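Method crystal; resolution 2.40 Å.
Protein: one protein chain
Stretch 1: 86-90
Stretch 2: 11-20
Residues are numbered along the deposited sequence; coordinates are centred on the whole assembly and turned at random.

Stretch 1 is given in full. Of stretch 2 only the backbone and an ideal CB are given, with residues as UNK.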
# COMPACT_ATOMS: atom_id res chain seq x y z
N ILE A 86 -0.02 -25.72 -5.70
CA ILE A 86 1.24 -25.73 -4.95
C ILE A 86 1.90 -24.35 -4.98
O ILE A 86 2.18 -23.82 -6.06
CB ILE A 86 2.23 -26.77 -5.50
CG1 ILE A 86 1.58 -28.15 -5.58
CG2 ILE A 86 3.49 -26.82 -4.64
CD1 ILE A 86 2.24 -29.10 -6.55
N PHE A 87 2.14 -23.80 -3.80
CA PHE A 87 2.83 -22.53 -3.63
C PHE A 87 4.16 -22.74 -2.89
O PHE A 87 4.21 -23.43 -1.87
CB PHE A 87 1.96 -21.58 -2.82
CG PHE A 87 0.82 -20.97 -3.60
CD1 PHE A 87 -0.30 -21.72 -3.94
CD2 PHE A 87 0.86 -19.62 -3.96
CE1 PHE A 87 -1.36 -21.15 -4.64
CE2 PHE A 87 -0.19 -19.04 -4.66
CZ PHE A 87 -1.31 -19.81 -5.00
N ASP A 88 5.23 -22.15 -3.40
CA ASP A 88 6.51 -22.14 -2.70
C ASP A 88 6.44 -21.17 -1.52
O ASP A 88 6.19 -19.98 -1.70
CB ASP A 88 7.65 -21.76 -3.66
CG ASP A 88 9.03 -21.81 -2.99
OD1 ASP A 88 9.10 -21.88 -1.75
OD2 ASP A 88 10.05 -21.78 -3.72
N VAL A 89 6.66 -21.69 -0.32
CA VAL A 89 6.57 -20.87 0.89
C VAL A 89 7.89 -20.84 1.65
O VAL A 89 7.91 -20.57 2.85
CB VAL A 89 5.42 -21.33 1.82
CG1 VAL A 89 4.08 -21.20 1.12
CG2 VAL A 89 5.64 -22.77 2.27
N SER A 90 8.99 -21.11 0.93
CA SER A 90 10.33 -21.12 1.52
C SER A 90 10.67 -19.78 2.14
O SER A 90 10.45 -18.74 1.53
CB SER A 90 11.39 -21.45 0.46
OG SER A 90 11.00 -22.54 -0.34
N UNK A 11 -2.49 -14.51 2.70
CA UNK A 11 -3.47 -15.16 1.85
C UNK A 11 -2.76 -15.94 0.76
O UNK A 11 -1.70 -15.52 0.29
CB UNK A 11 -4.43 -14.14 1.24
N UNK A 12 -3.33 -17.07 0.36
CA UNK A 12 -2.76 -17.88 -0.70
C UNK A 12 -3.41 -17.48 -2.02
O UNK A 12 -4.32 -18.15 -2.52
CB UNK A 12 -2.95 -19.37 -0.42
N UNK A 13 -2.93 -16.36 -2.56
CA UNK A 13 -3.34 -15.89 -3.86
C UNK A 13 -2.10 -15.35 -4.56
O UNK A 13 -1.07 -15.14 -3.92
CB UNK A 13 -4.44 -14.83 -3.75
N UNK A 14 -2.20 -15.18 -5.88
CA UNK A 14 -1.06 -14.75 -6.70
C UNK A 14 -0.48 -13.41 -6.24
O UNK A 14 0.74 -13.26 -6.12
CB UNK A 14 -1.48 -14.65 -8.17
N UNK A 15 -1.38 -12.47 -5.96
CA UNK A 15 -1.00 -11.11 -5.56
C UNK A 15 -0.15 -11.08 -4.28
O UNK A 15 0.87 -10.40 -4.24
CB UNK A 15 -2.26 -10.26 -5.36
N UNK A 16 -0.57 -11.83 -3.25
CA UNK A 16 0.10 -11.79 -1.95
C UNK A 16 1.48 -12.44 -1.98
O UNK A 16 2.33 -12.12 -1.16
CB UNK A 16 -0.77 -12.48 -0.90
N UNK A 17 1.67 -13.35 -2.93
CA UNK A 17 2.95 -14.04 -3.11
C UNK A 17 3.83 -13.37 -4.17
O UNK A 17 4.90 -13.89 -4.49
CB UNK A 17 2.70 -15.50 -3.49
N UNK A 18 3.39 -12.23 -4.71
CA UNK A 18 4.12 -11.54 -5.80
C UNK A 18 4.39 -12.45 -7.00
O UNK A 18 5.48 -12.44 -7.57
CB UNK A 18 5.45 -10.99 -5.27
N UNK A 19 3.38 -13.23 -7.38
CA UNK A 19 3.54 -14.16 -8.48
C UNK A 19 3.10 -13.53 -9.79
O UNK A 19 2.21 -12.68 -9.81
CB UNK A 19 2.75 -15.44 -8.21
N UNK A 20 3.73 -13.96 -10.88
CA UNK A 20 3.38 -13.51 -12.22
C UNK A 20 2.31 -14.37 -12.88
O UNK A 20 1.58 -13.90 -13.76
CB UNK A 20 4.63 -13.49 -13.10

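What stretch 1 offers is mainly the ring of Phe87, with Asp88 and Val89 beside it. Position 11 lies beyond its reach, and an extended backbone with phi near -64° admits many residues, proline among them; Pro11 is found.

At position 12 the CA-to-CB bond points sideways, yet the ideal CB lies 4.8 Å from Phe87 CE1. An aliphatic chain of moderate size, valine, isoleucine or leucine, could reach over the ring, and a charge would find no partner there. The residue is Ile12, whose CG2 sits 3.4 Å from Phe87 CE1 and 3.5 Å from the ring centroid, 15° off the normal: a CH-pi contact over one face.

Position 13 points away from stretch 1, so the contact sets little demand. The backbone soon turns, however, and a short acceptor such as aspartate, asparagine or serine could hold the amide of position 16. Asp13 does so: the backbone N of position 16 donates to Asp13 OD1 at 2.7 Å.

Position 14 has helical angles and a sideways CB with nothing of stretch 1 within 5.5 Å. Short residues would leave Phe87 untouched, whereas a long, flexible apolar chain could approach it. Leu14 does, its CD1 coming 4.3 Å from Phe87 CZ, with chi1 between wells at -93°.

Positions 15 and 16, also helical in their angles, are out of reach. The first tolerates many polar residues and is Gln15, which opens a type I turn. The second suits a small donor beside Asp13; Ser16 adds a bond from its OG to Asp13 OD1, 2.9 Å.

Position 17 points toward stretch 1, its ideal CB 4.5 Å from Phe87 CD2. Leucine or methionine could pack here, but a flat ring can span from Phe87 to Val89. Phe17 presents its face to the edge of Phe87, centroids 5.0 Å apart and planes at 63°, while its own edge meets Val89 CG1, 3.7 Å from Phe17 CE2. Phe17 CE2 also lies 3.5 Å from Asp88 O.

At position 18 phi and psi are both positive, which favours glycine or asparagine, though other residues can adopt them. Cys18 occupies it and closes the turn, its N donating to Gln15 O at 3.1 Å.

Position 19 again points toward stretch 1, but from farther off, so a branched apolar chain of some length suits it. Leu19 brings CD1 to 3.7 Å from Phe87 CE2. Position 20 is far away and unconstrained by stretch 1; it is Glu20.

Stretch 2, residues 11-20: PIDLQSFCLE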
# COMPACT_ATOMS: atom_id res chain seq x y z
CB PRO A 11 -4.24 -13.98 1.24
CG PRO A 11 -4.06 -12.86 2.19
CD PRO A 11 -2.65 -13.05 2.69
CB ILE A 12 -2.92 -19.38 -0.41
CG1 ILE A 12 -2.23 -19.73 0.90
CG2 ILE A 12 -2.31 -20.21 -1.53
CD1 ILE A 12 -2.59 -21.09 1.42
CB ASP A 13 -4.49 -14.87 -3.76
CG ASP A 13 -4.13 -13.62 -2.95
OD1 ASP A 13 -3.00 -13.10 -3.05
OD2 ASP A 13 -5.02 -13.12 -2.23
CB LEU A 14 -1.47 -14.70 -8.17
CG LEU A 14 -1.23 -15.95 -9.04
CD1 LEU A 14 -1.79 -17.23 -8.43
CD2 LEU A 14 -1.81 -15.73 -10.42
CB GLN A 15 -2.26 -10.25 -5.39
CG GLN A 15 -2.01 -8.75 -5.25
CD GLN A 15 -1.32 -8.11 -6.45
OE1 GLN A 15 -1.45 -8.57 -7.59
NE2 GLN A 15 -0.58 -7.04 -6.19
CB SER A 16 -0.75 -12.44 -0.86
OG SER A 16 -1.99 -11.78 -0.70
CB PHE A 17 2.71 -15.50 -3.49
CG PHE A 17 2.48 -16.42 -2.33
CD1 PHE A 17 1.35 -16.29 -1.52
CD2 PHE A 17 3.39 -17.44 -2.04
CE1 PHE A 17 1.14 -17.15 -0.44
CE2 PHE A 17 3.18 -18.30 -0.97
CZ PHE A 17 2.06 -18.16 -0.17
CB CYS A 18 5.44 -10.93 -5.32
SG CYS A 18 5.30 -9.93 -3.83
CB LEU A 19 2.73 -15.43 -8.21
CG LEU A 19 3.10 -16.30 -7.00
CD1 LEU A 19 2.28 -17.59 -7.03
CD2 LEU A 19 4.59 -16.62 -6.92
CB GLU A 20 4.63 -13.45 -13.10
CG GLU A 20 5.55 -12.29 -12.79
CD GLU A 20 6.83 -12.31 -13.61
OE1 GLU A 20 7.80 -11.64 -13.20
OE2 GLU A 20 6.87 -13.01 -14.65
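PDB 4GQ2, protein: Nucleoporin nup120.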